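Long-range contacts in beta-d-glucoside glucohydrolase (Hypocrea jecorina, PDB 3ZZ1), which probably hydrolyses terminal, non-reducing beta-D-glucosyl residues to release beta-D-glucose, as a secreted family 3 beta-glucosidase of cellulose degradation: residues T7-A12 with I292-Y297; A21-Q26 with S50-P55; V35-G40 with S254-D259; E214-L219 with A247-D252; H241-S246 with R265-A270. All blocks are in the same frame, centred on the assembly; numbering follows the deposited sequence.

Contact 1: residues T7-A12 with I292-Y297; sequences TPWGTA and ILAAWY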
# COMPACT_ATOMS: atom_id res chain seq x y z
N THR A 7 -23.37 15.92 -7.56
CA THR A 7 -22.13 15.36 -7.04
C THR A 7 -21.04 15.47 -8.11
O THR A 7 -21.35 15.61 -9.30
CB THR A 7 -22.29 13.88 -6.59
OG1 THR A 7 -22.55 13.05 -7.73
CG2 THR A 7 -23.41 13.72 -5.56
N PRO A 8 -19.75 15.43 -7.70
CA PRO A 8 -18.68 15.52 -8.69
C PRO A 8 -18.81 14.53 -9.86
O PRO A 8 -18.62 14.94 -11.01
CB PRO A 8 -17.42 15.26 -7.85
CG PRO A 8 -17.78 15.82 -6.51
CD PRO A 8 -19.23 15.46 -6.32
N TRP A 9 -19.14 13.28 -9.58
CA TRP A 9 -19.32 12.27 -10.64
C TRP A 9 -20.55 12.53 -11.51
O TRP A 9 -20.55 12.24 -12.71
CB TRP A 9 -19.41 10.86 -10.06
CG TRP A 9 -18.10 10.13 -9.92
CD1 TRP A 9 -17.54 9.69 -8.76
CD2 TRP A 9 -17.21 9.72 -10.98
NE1 TRP A 9 -16.36 9.04 -9.02
CE2 TRP A 9 -16.13 9.05 -10.37
CE3 TRP A 9 -17.23 9.87 -12.37
CZ2 TRP A 9 -15.06 8.52 -11.11
CZ3 TRP A 9 -16.16 9.34 -13.11
CH2 TRP A 9 -15.09 8.68 -12.47
N GLY A 10 -21.60 13.07 -10.89
CA GLY A 10 -22.85 13.39 -11.59
C GLY A 10 -22.66 14.45 -12.65
O GLY A 10 -23.13 14.32 -13.78
N THR A 11 -21.94 15.51 -12.28
CA THR A 11 -21.63 16.62 -13.18
C THR A 11 -20.65 16.17 -14.26
O THR A 11 -20.78 16.57 -15.42
CB THR A 11 -21.09 17.84 -12.40
OG1 THR A 11 -22.06 18.25 -11.43
CG2 THR A 11 -20.77 19.02 -13.33
N ALA A 12 -19.68 15.33 -13.88
CA ALA A 12 -18.73 14.76 -14.84
C ALA A 12 -19.46 13.91 -15.88
O ALA A 12 -19.10 13.93 -17.06
CB ALA A 12 -17.68 13.92 -14.12
N ILE A 292 -14.60 6.83 -19.21
CA ILE A 292 -13.26 7.38 -19.46
C ILE A 292 -13.29 8.91 -19.54
O ILE A 292 -12.50 9.59 -18.87
CB ILE A 292 -12.60 6.78 -20.74
CG1 ILE A 292 -12.40 5.28 -20.59
CG2 ILE A 292 -11.26 7.44 -21.02
CD1 ILE A 292 -12.17 4.54 -21.92
N LEU A 293 -14.21 9.45 -20.34
CA LEU A 293 -14.38 10.91 -20.45
C LEU A 293 -14.84 11.55 -19.14
O LEU A 293 -14.43 12.66 -18.82
CB LEU A 293 -15.33 11.28 -21.58
CG LEU A 293 -14.94 10.94 -23.02
CD1 LEU A 293 -15.99 11.47 -23.97
CD2 LEU A 293 -13.56 11.48 -23.38
N ALA A 294 -15.69 10.85 -18.38
CA ALA A 294 -16.15 11.36 -17.09
C ALA A 294 -15.00 11.54 -16.11
O ALA A 294 -14.99 12.50 -15.34
CB ALA A 294 -17.20 10.45 -16.49
N ALA A 295 -14.03 10.62 -16.14
CA ALA A 295 -12.86 10.68 -15.27
C ALA A 295 -11.99 11.88 -15.62
O ALA A 295 -11.40 12.52 -14.74
CB ALA A 295 -12.06 9.39 -15.38
N TRP A 296 -11.93 12.18 -16.91
CA TRP A 296 -11.21 13.32 -17.46
C TRP A 296 -11.86 14.63 -17.02
O TRP A 296 -11.18 15.56 -16.58
CB TRP A 296 -11.18 13.17 -18.98
CG TRP A 296 -10.36 14.17 -19.76
CD1 TRP A 296 -9.02 14.39 -19.67
CD2 TRP A 296 -10.84 15.03 -20.81
NE1 TRP A 296 -8.64 15.36 -20.57
CE2 TRP A 296 -9.74 15.76 -21.29
CE3 TRP A 296 -12.10 15.25 -21.38
CZ2 TRP A 296 -9.85 16.71 -22.31
CZ3 TRP A 296 -12.22 16.20 -22.41
CH2 TRP A 296 -11.10 16.92 -22.85
N TYR A 297 -13.19 14.69 -17.12
CA TYR A 297 -13.94 15.87 -16.71
C TYR A 297 -13.95 16.05 -15.19
O TYR A 297 -13.90 17.18 -14.70
CB TYR A 297 -15.38 15.82 -17.23
CG TYR A 297 -15.51 16.16 -18.70
CD1 TYR A 297 -15.19 17.42 -19.17
CD2 TYR A 297 -15.98 15.21 -19.61
CE1 TYR A 297 -15.31 17.74 -20.53
CE2 TYR A 297 -16.10 15.52 -20.97
CZ TYR A 297 -15.77 16.78 -21.42
OH TYR A 297 -15.90 17.09 -22.76
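A12 and A294 bring two helices together: the axes of 8-12 and 292-297 pass 8.7 Å apart at 117°, and the two CA atoms are separated by 4.8 Å. The interface is apolar, and with a mere methyl on each, A12 and A294 can come this close. The methyl of A12 rests on the backbone of the other helix, its CB 3.3 Å from A294 O. The same CB lies 4.2 Å from A294 CB, so the two methyls touch as well. W9 reaches across beside them with the benzo end of its indole. There A294 CB sits at the ring edge, in the ring plane, 3.7 Å from W9 CZ3, while W9 CH2 comes to 4.1 Å from A295 CA. This is packing between the N-terminal helix 8-20 and helix 282-298 of the family 3 N-terminal domain, a member of the TIM-barrel clan; L298, one residue further on, also meets P8, W9 and A12. Y297 contributes chiefly its CB, 4.3 Å from A12 CB. Its CG stands anti to the carbonyl carbon (chi1 -77°) and the ring leads away from the 8-12 helix, with W296 CE3 over the centre of one face.

Contact 2: residues A21-Q26 with S50-P55; sequences AKLNLQ and SKISYP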
# COMPACT_ATOMS: atom_id res chain seq x y z
N ALA A 21 -21.82 12.45 -27.68
CA ALA A 21 -22.76 12.71 -28.78
C ALA A 21 -22.09 13.29 -30.03
O ALA A 21 -22.64 13.22 -31.12
CB ALA A 21 -23.89 13.62 -28.31
N LYS A 22 -20.89 13.84 -29.85
CA LYS A 22 -20.14 14.44 -30.95
C LYS A 22 -19.17 13.45 -31.61
O LYS A 22 -18.49 13.78 -32.59
CB LYS A 22 -19.38 15.68 -30.46
CG LYS A 22 -20.27 16.75 -29.85
CD LYS A 22 -19.47 17.83 -29.12
CE LYS A 22 -18.75 18.75 -30.09
NZ LYS A 22 -18.30 19.99 -29.41
N LEU A 23 -19.12 12.22 -31.09
CA LEU A 23 -18.15 11.24 -31.56
C LEU A 23 -18.73 10.15 -32.46
O LEU A 23 -19.91 9.80 -32.35
CB LEU A 23 -17.42 10.62 -30.37
CG LEU A 23 -16.76 11.57 -29.36
CD1 LEU A 23 -16.17 10.79 -28.18
CD2 LEU A 23 -15.70 12.47 -29.99
N ASN A 24 -17.90 9.62 -33.35
CA ASN A 24 -18.25 8.43 -34.14
C ASN A 24 -17.53 7.20 -33.58
O ASN A 24 -16.85 7.30 -32.55
CB ASN A 24 -17.97 8.63 -35.64
CG ASN A 24 -16.48 8.81 -35.96
OD1 ASN A 24 -15.61 8.27 -35.28
ND2 ASN A 24 -16.20 9.55 -37.03
N LEU A 25 -17.69 6.05 -34.23
CA LEU A 25 -17.15 4.80 -33.69
C LEU A 25 -15.62 4.79 -33.59
O LEU A 25 -15.06 4.32 -32.59
CB LEU A 25 -17.66 3.58 -34.48
CG LEU A 25 -17.24 2.17 -34.01
CD1 LEU A 25 -17.56 1.90 -32.54
CD2 LEU A 25 -17.88 1.10 -34.89
N GLN A 26 -14.94 5.32 -34.61
CA GLN A 26 -13.48 5.36 -34.61
C GLN A 26 -12.94 6.22 -33.46
O GLN A 26 -11.98 5.84 -32.79
CB GLN A 26 -12.91 5.80 -35.96
CG GLN A 26 -11.40 5.51 -36.12
CD GLN A 26 -11.01 4.07 -35.73
OE1 GLN A 26 -11.61 3.10 -36.19
NE2 GLN A 26 -9.97 3.95 -34.90
N SER A 50 -9.88 14.90 -31.24
CA SER A 50 -9.80 16.35 -31.40
C SER A 50 -11.16 17.04 -31.41
O SER A 50 -11.27 18.22 -31.06
CB SER A 50 -9.05 16.69 -32.68
OG SER A 50 -9.71 16.13 -33.81
N LYS A 51 -12.19 16.30 -31.81
CA LYS A 51 -13.56 16.82 -31.88
C LYS A 51 -14.05 17.34 -30.53
O LYS A 51 -14.91 18.22 -30.48
CB LYS A 51 -14.52 15.75 -32.40
CG LYS A 51 -14.39 15.45 -33.88
CD LYS A 51 -15.21 14.22 -34.25
CE LYS A 51 -14.68 13.57 -35.50
NZ LYS A 51 -15.55 12.46 -35.95
N ILE A 52 -13.49 16.80 -29.45
CA ILE A 52 -13.83 17.23 -28.09
C ILE A 52 -12.59 17.68 -27.31
O ILE A 52 -12.62 17.77 -26.08
CB ILE A 52 -14.58 16.12 -27.32
CG1 ILE A 52 -13.79 14.81 -27.32
CG2 ILE A 52 -15.98 15.92 -27.91
CD1 ILE A 52 -14.11 13.91 -26.15
N SER A 53 -11.51 17.98 -28.05
CA SER A 53 -10.24 18.43 -27.47
C SER A 53 -9.68 17.44 -26.44
O SER A 53 -9.04 17.83 -25.46
CB SER A 53 -10.37 19.84 -26.88
OG SER A 53 -10.65 20.80 -27.90
N TYR A 54 -9.94 16.16 -26.68
CA TYR A 54 -9.44 15.08 -25.85
C TYR A 54 -8.05 14.68 -26.33
O TYR A 54 -7.89 14.27 -27.48
CB TYR A 54 -10.39 13.89 -25.87
CG TYR A 54 -10.06 12.81 -24.87
CD1 TYR A 54 -10.20 13.04 -23.50
CD2 TYR A 54 -9.61 11.56 -25.28
CE1 TYR A 54 -9.89 12.04 -22.57
CE2 TYR A 54 -9.31 10.56 -24.36
CZ TYR A 54 -9.45 10.81 -23.01
OH TYR A 54 -9.14 9.81 -22.11
N PRO A 55 -7.03 14.80 -25.46
CA PRO A 55 -5.67 14.50 -25.87
C PRO A 55 -5.45 12.99 -25.92
O PRO A 55 -6.34 12.23 -25.54
CB PRO A 55 -4.83 15.11 -24.74
CG PRO A 55 -5.69 14.95 -23.54
CD PRO A 55 -7.11 15.15 -24.02
O HOH W 1 -18.34 12.55 -34.93
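K51 and N24 meet at about a right angle, the lysine reaching over with its chain extended beyond CG. K51 NZ comes to 3.2 Å from N24 ND2, but both are donors and the pair is not a hydrogen bond. What the ammonium holds is the carboxylate of D27, in a salt bridge, and a water whose O accepts from K51 NZ at 3.0 Å. That water in turn donates to K22 O, 2.6 Å from its O, and so ties the lysine tip to the other backbone. Lower down, K51 CD lies 3.7 Å from K22 O. The apolar half is carried by L23 and I52, also at about a right angle: L23 CD2 touches I52 CG1 and CG2, each at 4.0 Å. D27 also accepts from N24 N, and N24 OD1 caps a backbone N just beyond the segment, consistent with a capping box at the start of helix 25-32. L23 leans on K28 and I31 of that helix, and I52 touches L293 of helix 282-298. Y54 meets both helices, I31 of the first and I292 and L293 of the second, so the 50-55 loop, between strands 44-45 and 58-60, bridges them.

Contact 3: residues V35-G40 with S254-D259; sequences VGWNGG and SMPGTD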
# COMPACT_ATOMS: atom_id res chain seq x y z
N VAL A 35 -2.51 2.37 -27.79
CA VAL A 35 -1.84 2.42 -29.10
C VAL A 35 -0.87 1.25 -29.33
O VAL A 35 -0.50 0.97 -30.48
CB VAL A 35 -1.13 3.78 -29.35
CG1 VAL A 35 -2.16 4.89 -29.53
CG2 VAL A 35 -0.14 4.11 -28.23
N GLY A 36 -0.47 0.59 -28.25
CA GLY A 36 0.44 -0.55 -28.31
C GLY A 36 1.52 -0.46 -27.25
O GLY A 36 1.81 0.63 -26.75
N TRP A 37 2.10 -1.61 -26.89
CA TRP A 37 3.20 -1.67 -25.93
C TRP A 37 4.36 -0.80 -26.41
O TRP A 37 4.88 -1.02 -27.51
CB TRP A 37 3.65 -3.12 -25.75
CG TRP A 37 4.49 -3.37 -24.52
CD1 TRP A 37 5.74 -2.87 -24.27
CD2 TRP A 37 4.16 -4.19 -23.40
NE1 TRP A 37 6.19 -3.32 -23.05
CE2 TRP A 37 5.24 -4.14 -22.49
CE3 TRP A 37 3.04 -4.98 -23.07
CZ2 TRP A 37 5.25 -4.84 -21.28
CZ3 TRP A 37 3.05 -5.67 -21.85
CH2 TRP A 37 4.15 -5.59 -20.98
N ASN A 38 4.74 0.18 -25.60
CA ASN A 38 5.72 1.22 -25.97
C ASN A 38 5.33 1.97 -27.25
O ASN A 38 6.19 2.43 -28.01
CB ASN A 38 7.13 0.63 -26.10
CG ASN A 38 7.70 0.15 -24.77
OD1 ASN A 38 7.50 0.78 -23.73
ND2 ASN A 38 8.41 -0.97 -24.80
N GLY A 39 4.02 2.09 -27.49
CA GLY A 39 3.49 2.71 -28.71
C GLY A 39 3.45 4.23 -28.65
O GLY A 39 3.47 4.89 -29.69
N GLY A 40 3.37 4.78 -27.44
CA GLY A 40 3.41 6.22 -27.24
C GLY A 40 4.55 6.61 -26.32
O GLY A 40 5.37 5.77 -25.96
N SER A 254 -8.18 -1.08 -22.96
CA SER A 254 -7.20 -2.09 -23.30
C SER A 254 -5.79 -1.51 -23.20
O SER A 254 -5.36 -0.74 -24.06
CB SER A 254 -7.47 -2.59 -24.73
OG SER A 254 -6.57 -3.61 -25.09
N MET A 255 -5.07 -1.89 -22.14
CA MET A 255 -3.72 -1.39 -21.88
C MET A 255 -2.66 -2.49 -21.95
O MET A 255 -2.86 -3.57 -21.40
CB MET A 255 -3.66 -0.70 -20.52
CG MET A 255 -4.21 0.72 -20.52
SD MET A 255 -3.13 1.88 -21.38
CE MET A 255 -4.28 2.61 -22.53
N PRO A 256 -1.54 -2.23 -22.63
CA PRO A 256 -1.22 -1.01 -23.37
C PRO A 256 -1.73 -1.04 -24.81
O PRO A 256 -1.49 -0.09 -25.56
CB PRO A 256 0.31 -1.00 -23.37
CG PRO A 256 0.66 -2.44 -23.40
CD PRO A 256 -0.39 -3.15 -22.60
N GLY A 257 -2.39 -2.12 -25.19
CA GLY A 257 -2.94 -2.26 -26.54
C GLY A 257 -2.44 -3.51 -27.25
O GLY A 257 -3.16 -4.11 -28.05
N THR A 258 -1.19 -3.87 -26.97
CA THR A 258 -0.58 -5.08 -27.51
C THR A 258 0.24 -5.77 -26.42
O THR A 258 0.40 -5.22 -25.33
CB THR A 258 0.36 -4.78 -28.71
OG1 THR A 258 1.50 -4.01 -28.26
CG2 THR A 258 -0.36 -4.02 -29.82
N ASP A 259 0.74 -6.97 -26.70
CA ASP A 259 1.76 -7.58 -25.83
C ASP A 259 3.11 -6.93 -26.10
O ASP A 259 3.21 -6.06 -26.97
CB ASP A 259 1.80 -9.12 -25.95
CG ASP A 259 2.30 -9.62 -27.31
OD1 ASP A 259 2.85 -8.84 -28.12
OD2 ASP A 259 2.14 -10.84 -27.55
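G36 and W37 each give a backbone N-H to the loop 254-259. G36 N donates to P256 O at 3.0 Å, a bent bond (136°) with the donor tilted from the carbonyl plane. W37 N donates much more directly to the side chain of T258: the distance to OG1 is 2.8 Å and the bond is nearly straight, 167°. T258 OG1 passes its own proton to D259 O, 3.0 Å away, so the hydroxyl links the two loops and has a settled direction. Packing comes mainly from W37, whose CG, anti to the backbone N (chi1 -164°), is placed 4.1 Å from P256 CG. Its CE3 lies 3.5 Å from P256 CG, the two side chains crossing obliquely, and T258 O sits at the ring edge, in plane. W37 CB is 3.2 Å from D259 O. W237, outside both segments, packs edge-to-face with the same indole. A cis peptide precedes P256, G36 opens a type II turn closed by G39 N on G36 O, and G257 CA approaches G36 N. In both bonds across the contact, then, 35-40 supplies the donors and 254-259 the acceptors, a single polarity that holds the two irregular loops together.

Contact 4: residues E214-L219 with A247-D252; sequences EDQYTL and ANSGLD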
# COMPACT_ATOMS: atom_id res chain seq x y z
N GLU A 214 -11.97 -10.18 -17.50
CA GLU A 214 -13.06 -10.80 -18.27
C GLU A 214 -14.18 -11.29 -17.37
O GLU A 214 -15.09 -11.97 -17.82
CB GLU A 214 -12.53 -12.00 -19.05
CG GLU A 214 -11.49 -11.64 -20.05
CD GLU A 214 -11.12 -12.76 -20.97
OE1 GLU A 214 -11.19 -13.95 -20.57
OE2 GLU A 214 -10.75 -12.43 -22.11
N ASP A 215 -14.10 -10.94 -16.09
CA ASP A 215 -14.99 -11.48 -15.08
C ASP A 215 -16.19 -10.55 -14.89
O ASP A 215 -16.08 -9.52 -14.22
CB ASP A 215 -14.21 -11.66 -13.78
CG ASP A 215 -14.96 -12.46 -12.73
OD1 ASP A 215 -16.19 -12.66 -12.84
OD2 ASP A 215 -14.30 -12.89 -11.76
N GLN A 216 -17.32 -10.95 -15.46
CA GLN A 216 -18.54 -10.15 -15.38
C GLN A 216 -18.98 -9.90 -13.94
O GLN A 216 -19.36 -8.78 -13.59
CB GLN A 216 -19.67 -10.79 -16.20
CG GLN A 216 -20.87 -9.88 -16.42
CD GLN A 216 -21.93 -10.52 -17.30
OE1 GLN A 216 -23.07 -10.72 -16.87
NE2 GLN A 216 -21.56 -10.86 -18.53
N TYR A 217 -18.92 -10.93 -13.10
CA TYR A 217 -19.33 -10.78 -11.69
C TYR A 217 -18.52 -9.69 -10.95
O TYR A 217 -19.11 -8.74 -10.42
CB TYR A 217 -19.31 -12.11 -10.92
CG TYR A 217 -19.72 -11.94 -9.47
CD1 TYR A 217 -21.05 -11.65 -9.13
CD2 TYR A 217 -18.79 -12.04 -8.44
CE1 TYR A 217 -21.43 -11.46 -7.80
CE2 TYR A 217 -19.16 -11.88 -7.11
CZ TYR A 217 -20.49 -11.59 -6.80
OH TYR A 217 -20.86 -11.41 -5.48
N THR A 218 -17.20 -9.81 -10.94
CA THR A 218 -16.37 -8.86 -10.18
C THR A 218 -16.33 -7.46 -10.81
O THR A 218 -16.41 -6.46 -10.10
CB THR A 218 -14.92 -9.39 -9.95
OG1 THR A 218 -14.32 -9.72 -11.20
CG2 THR A 218 -14.93 -10.62 -9.06
N LEU A 219 -16.21 -7.40 -12.14
CA LEU A 219 -16.15 -6.12 -12.85
C LEU A 219 -17.49 -5.40 -12.91
O LEU A 219 -17.58 -4.22 -12.57
CB LEU A 219 -15.60 -6.30 -14.28
CG LEU A 219 -14.16 -6.79 -14.48
CD1 LEU A 219 -13.88 -6.92 -15.97
CD2 LEU A 219 -13.13 -5.86 -13.82
N ALA A 247 -14.89 -6.95 -23.25
CA ALA A 247 -15.79 -5.82 -23.50
C ALA A 247 -17.16 -5.98 -22.81
O ALA A 247 -17.58 -5.10 -22.06
CB ALA A 247 -15.97 -5.62 -25.01
N ASN A 248 -17.82 -7.12 -23.03
CA ASN A 248 -19.16 -7.35 -22.49
C ASN A 248 -19.21 -7.60 -20.97
O ASN A 248 -20.26 -7.45 -20.35
CB ASN A 248 -19.88 -8.47 -23.25
CG ASN A 248 -20.13 -8.11 -24.72
OD1 ASN A 248 -20.14 -8.99 -25.59
ND2 ASN A 248 -20.31 -6.82 -24.99
N SER A 249 -18.08 -7.98 -20.39
CA SER A 249 -18.00 -8.19 -18.94
C SER A 249 -17.88 -6.89 -18.15
O SER A 249 -18.12 -6.87 -16.95
CB SER A 249 -16.85 -9.14 -18.60
OG SER A 249 -17.14 -10.45 -19.03
N GLY A 250 -17.49 -5.81 -18.83
CA GLY A 250 -17.33 -4.51 -18.19
C GLY A 250 -15.95 -3.89 -18.27
O GLY A 250 -15.69 -2.88 -17.61
N LEU A 251 -15.06 -4.47 -19.08
CA LEU A 251 -13.77 -3.83 -19.38
C LEU A 251 -13.96 -2.56 -20.21
O LEU A 251 -14.79 -2.54 -21.13
CB LEU A 251 -12.82 -4.79 -20.11
CG LEU A 251 -11.41 -4.28 -20.39
CD1 LEU A 251 -10.70 -3.90 -19.10
CD2 LEU A 251 -10.62 -5.31 -21.16
N ASP A 252 -13.20 -1.52 -19.89
CA ASP A 252 -13.35 -0.21 -20.52
C ASP A 252 -12.13 0.24 -21.31
O ASP A 252 -12.25 1.07 -22.22
CB ASP A 252 -13.67 0.86 -19.46
CG ASP A 252 -14.95 0.57 -18.71
OD1 ASP A 252 -15.98 0.31 -19.37
OD2 ASP A 252 -14.94 0.62 -17.47
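E214 meets S249 through its carbonyl: S249 OG lies 2.8 Å from E214 O, in a bond whose proton is not settled because Q245 O is also within reach. The serine CB closes in on the same carbonyl, 3.4 Å from E214 O. The carboxylate of E214 has a different partner, OE2 being hydrogen-bonded to T242 OG1. D215 follows as the N-cap of helix 216-226, its OD1 accepting only a weak bond from Y217 N; its backbone carbon is brushed by S249 CB. At Q216 the chains are closest, with 4.1 Å between Q216 CA and S249 CA. The glutamine CB is 3.8 Å from S249 OG; the side chain is modelled in two conformers, so any approach of its tip to N248 is doubtful. One turn on, L219 points at the other segment and sets CB 3.7 Å from S249 O. Its CD1 reaches 4.1 Å from L251 N. G250, without a side chain, adjoins it. G250 has positive phi and forms a Schellman motif closing helix 244-249, and beyond it L251, like L219, packs on V233 of strand 232-235. One helix's capped start against the next one's Schellman end, with a strand between them in sequence, suits the alternating beta/alpha layout of the TIM-barrel clan.

Contact 5: residues H241-S246 with R265-A270; sequences HTTVQS and RLWGPA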
# COMPACT_ATOMS: atom_id res chain seq x y z
N HIS A 241 -7.55 -11.04 -22.52
CA HIS A 241 -7.48 -12.32 -23.22
C HIS A 241 -8.45 -12.46 -24.40
O HIS A 241 -8.15 -13.19 -25.35
CB HIS A 241 -7.62 -13.49 -22.23
CG HIS A 241 -6.48 -13.58 -21.25
ND1 HIS A 241 -5.38 -14.38 -21.46
CD2 HIS A 241 -6.27 -12.94 -20.08
CE1 HIS A 241 -4.54 -14.24 -20.45
NE2 HIS A 241 -5.06 -13.38 -19.60
N THR A 242 -9.58 -11.77 -24.34
CA THR A 242 -10.54 -11.79 -25.46
C THR A 242 -10.92 -10.39 -25.94
O THR A 242 -10.82 -9.42 -25.19
CB THR A 242 -11.87 -12.49 -25.09
OG1 THR A 242 -12.48 -11.80 -24.00
CG2 THR A 242 -11.65 -13.97 -24.74
N THR A 243 -11.38 -10.31 -27.18
CA THR A 243 -11.97 -9.09 -27.72
C THR A 243 -13.37 -8.86 -27.14
O THR A 243 -13.63 -7.83 -26.50
CB THR A 243 -12.03 -9.13 -29.26
OG1 THR A 243 -10.70 -9.21 -29.78
CG2 THR A 243 -12.74 -7.89 -29.82
N VAL A 244 -14.24 -9.84 -27.34
CA VAL A 244 -15.68 -9.71 -27.08
C VAL A 244 -16.09 -9.88 -25.61
O VAL A 244 -16.79 -9.03 -25.07
CB VAL A 244 -16.49 -10.66 -28.00
CG1 VAL A 244 -17.97 -10.66 -27.62
CG2 VAL A 244 -16.32 -10.25 -29.46
N GLN A 245 -15.66 -10.98 -24.98
CA GLN A 245 -16.05 -11.25 -23.58
C GLN A 245 -15.57 -10.16 -22.61
O GLN A 245 -16.32 -9.74 -21.72
CB GLN A 245 -15.56 -12.64 -23.11
CG GLN A 245 -16.13 -13.03 -21.73
CD GLN A 245 -15.55 -14.31 -21.17
OE1 GLN A 245 -15.50 -15.34 -21.84
NE2 GLN A 245 -15.13 -14.25 -19.91
N SER A 246 -14.32 -9.71 -22.78
CA SER A 246 -13.76 -8.66 -21.93
C SER A 246 -14.64 -7.40 -22.02
O SER A 246 -15.11 -6.89 -20.99
CB SER A 246 -12.30 -8.36 -22.28
OG SER A 246 -12.17 -7.75 -23.56
N ARG A 265 -3.40 -7.65 -30.21
CA ARG A 265 -4.17 -6.41 -30.28
C ARG A 265 -5.66 -6.76 -30.33
O ARG A 265 -6.24 -6.89 -31.41
CB ARG A 265 -3.76 -5.55 -31.48
CG ARG A 265 -4.30 -4.11 -31.42
CD ARG A 265 -3.96 -3.27 -32.66
NE ARG A 265 -2.53 -2.97 -32.76
CZ ARG A 265 -1.93 -1.94 -32.17
NH1 ARG A 265 -2.61 -1.10 -31.41
NH2 ARG A 265 -0.62 -1.76 -32.34
N LEU A 266 -6.25 -6.93 -29.15
CA LEU A 266 -7.61 -7.46 -29.03
C LEU A 266 -8.70 -6.43 -29.25
O LEU A 266 -9.81 -6.78 -29.66
CB LEU A 266 -7.79 -8.14 -27.67
CG LEU A 266 -7.02 -9.45 -27.50
CD1 LEU A 266 -6.89 -9.79 -26.02
CD2 LEU A 266 -7.65 -10.60 -28.29
N TRP A 267 -8.40 -5.17 -28.97
CA TRP A 267 -9.30 -4.09 -29.32
C TRP A 267 -8.75 -3.36 -30.54
O TRP A 267 -8.20 -4.00 -31.44
CB TRP A 267 -9.59 -3.20 -28.11
CG TRP A 267 -10.61 -3.82 -27.17
CD1 TRP A 267 -11.20 -5.05 -27.28
CD2 TRP A 267 -11.13 -3.24 -25.96
NE1 TRP A 267 -12.06 -5.27 -26.24
CE2 TRP A 267 -12.04 -4.17 -25.41
CE3 TRP A 267 -10.92 -2.02 -25.30
CZ2 TRP A 267 -12.73 -3.93 -24.22
CZ3 TRP A 267 -11.61 -1.78 -24.12
CH2 TRP A 267 -12.50 -2.73 -23.59
N GLY A 268 -8.89 -2.04 -30.60
CA GLY A 268 -8.53 -1.30 -31.81
C GLY A 268 -9.36 -1.80 -32.98
O GLY A 268 -10.59 -1.88 -32.88
N PRO A 269 -8.71 -2.19 -34.10
CA PRO A 269 -9.45 -2.67 -35.27
C PRO A 269 -10.34 -3.88 -34.95
O PRO A 269 -11.44 -3.98 -35.50
CB PRO A 269 -8.34 -3.05 -36.26
CG PRO A 269 -7.15 -2.25 -35.84
CD PRO A 269 -7.25 -2.20 -34.33
N ALA A 270 -9.87 -4.76 -34.07
CA ALA A 270 -10.66 -5.93 -33.66
C ALA A 270 -11.93 -5.54 -32.90
O ALA A 270 -12.96 -6.19 -33.06
CB ALA A 270 -9.81 -6.90 -32.86
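T243 carries this contact, and its side chain settles round one carbonyl of the other loop. Its CB lies 3.3 Å from L266 O. OG1 stands anti to the carbonyl carbon (chi1 -63°), which puts it beside L266 O at 2.6 Å, donating in the carbonyl plane on a lone pair. The methyl CG2 is packed tightly against the same oxygen, 3.1 Å from L266 O, and also meets A270 O, 3.7 Å from CG2. Thus one backbone oxygen is touched by all three atoms. In the opposite direction, T243 O accepts from W267 NE1 at 3.0 Å, fairly straight at 160°, the oxygen lying in the indole plane. S246 OG sits near the same ring nitrogen and donates to T242 O. L266 CD1 packs on the H241 backbone, 3.5 Å from H241 C, and L266 CD2 flanks T243 OG1. Outside, the H241 ring stacks on W211. The T243-L266 and W267-T243 bonds fasten the start of helix 244-249 to the loop leading into helix 269-276. T243 and V244 also touch A274 of that second helix, and W267 reaches on to S254 and Q240.

All five contacts lie in or beside the N-terminal, TIM-barrel-clan domain. Contact 1 is outermost along the chain, and the other four are nested in the loop it closes. Contacts 4 and 5 share helix 244-249, lie about 12 Å apart between centres and touch where L251 N meets S246 O, probably in a hydrogen bond. Contact 3, its centre about 13 Å from that of contact 5, joins it through R265, which binds V35 O. Contact 1 touches contact 2, about 16 Å away between centres, where W296 meets Y54, and also contact 4, where I292 meets D252. The touches thus run in a chain, from contact 2 to 1 to 4 to 5 to 3.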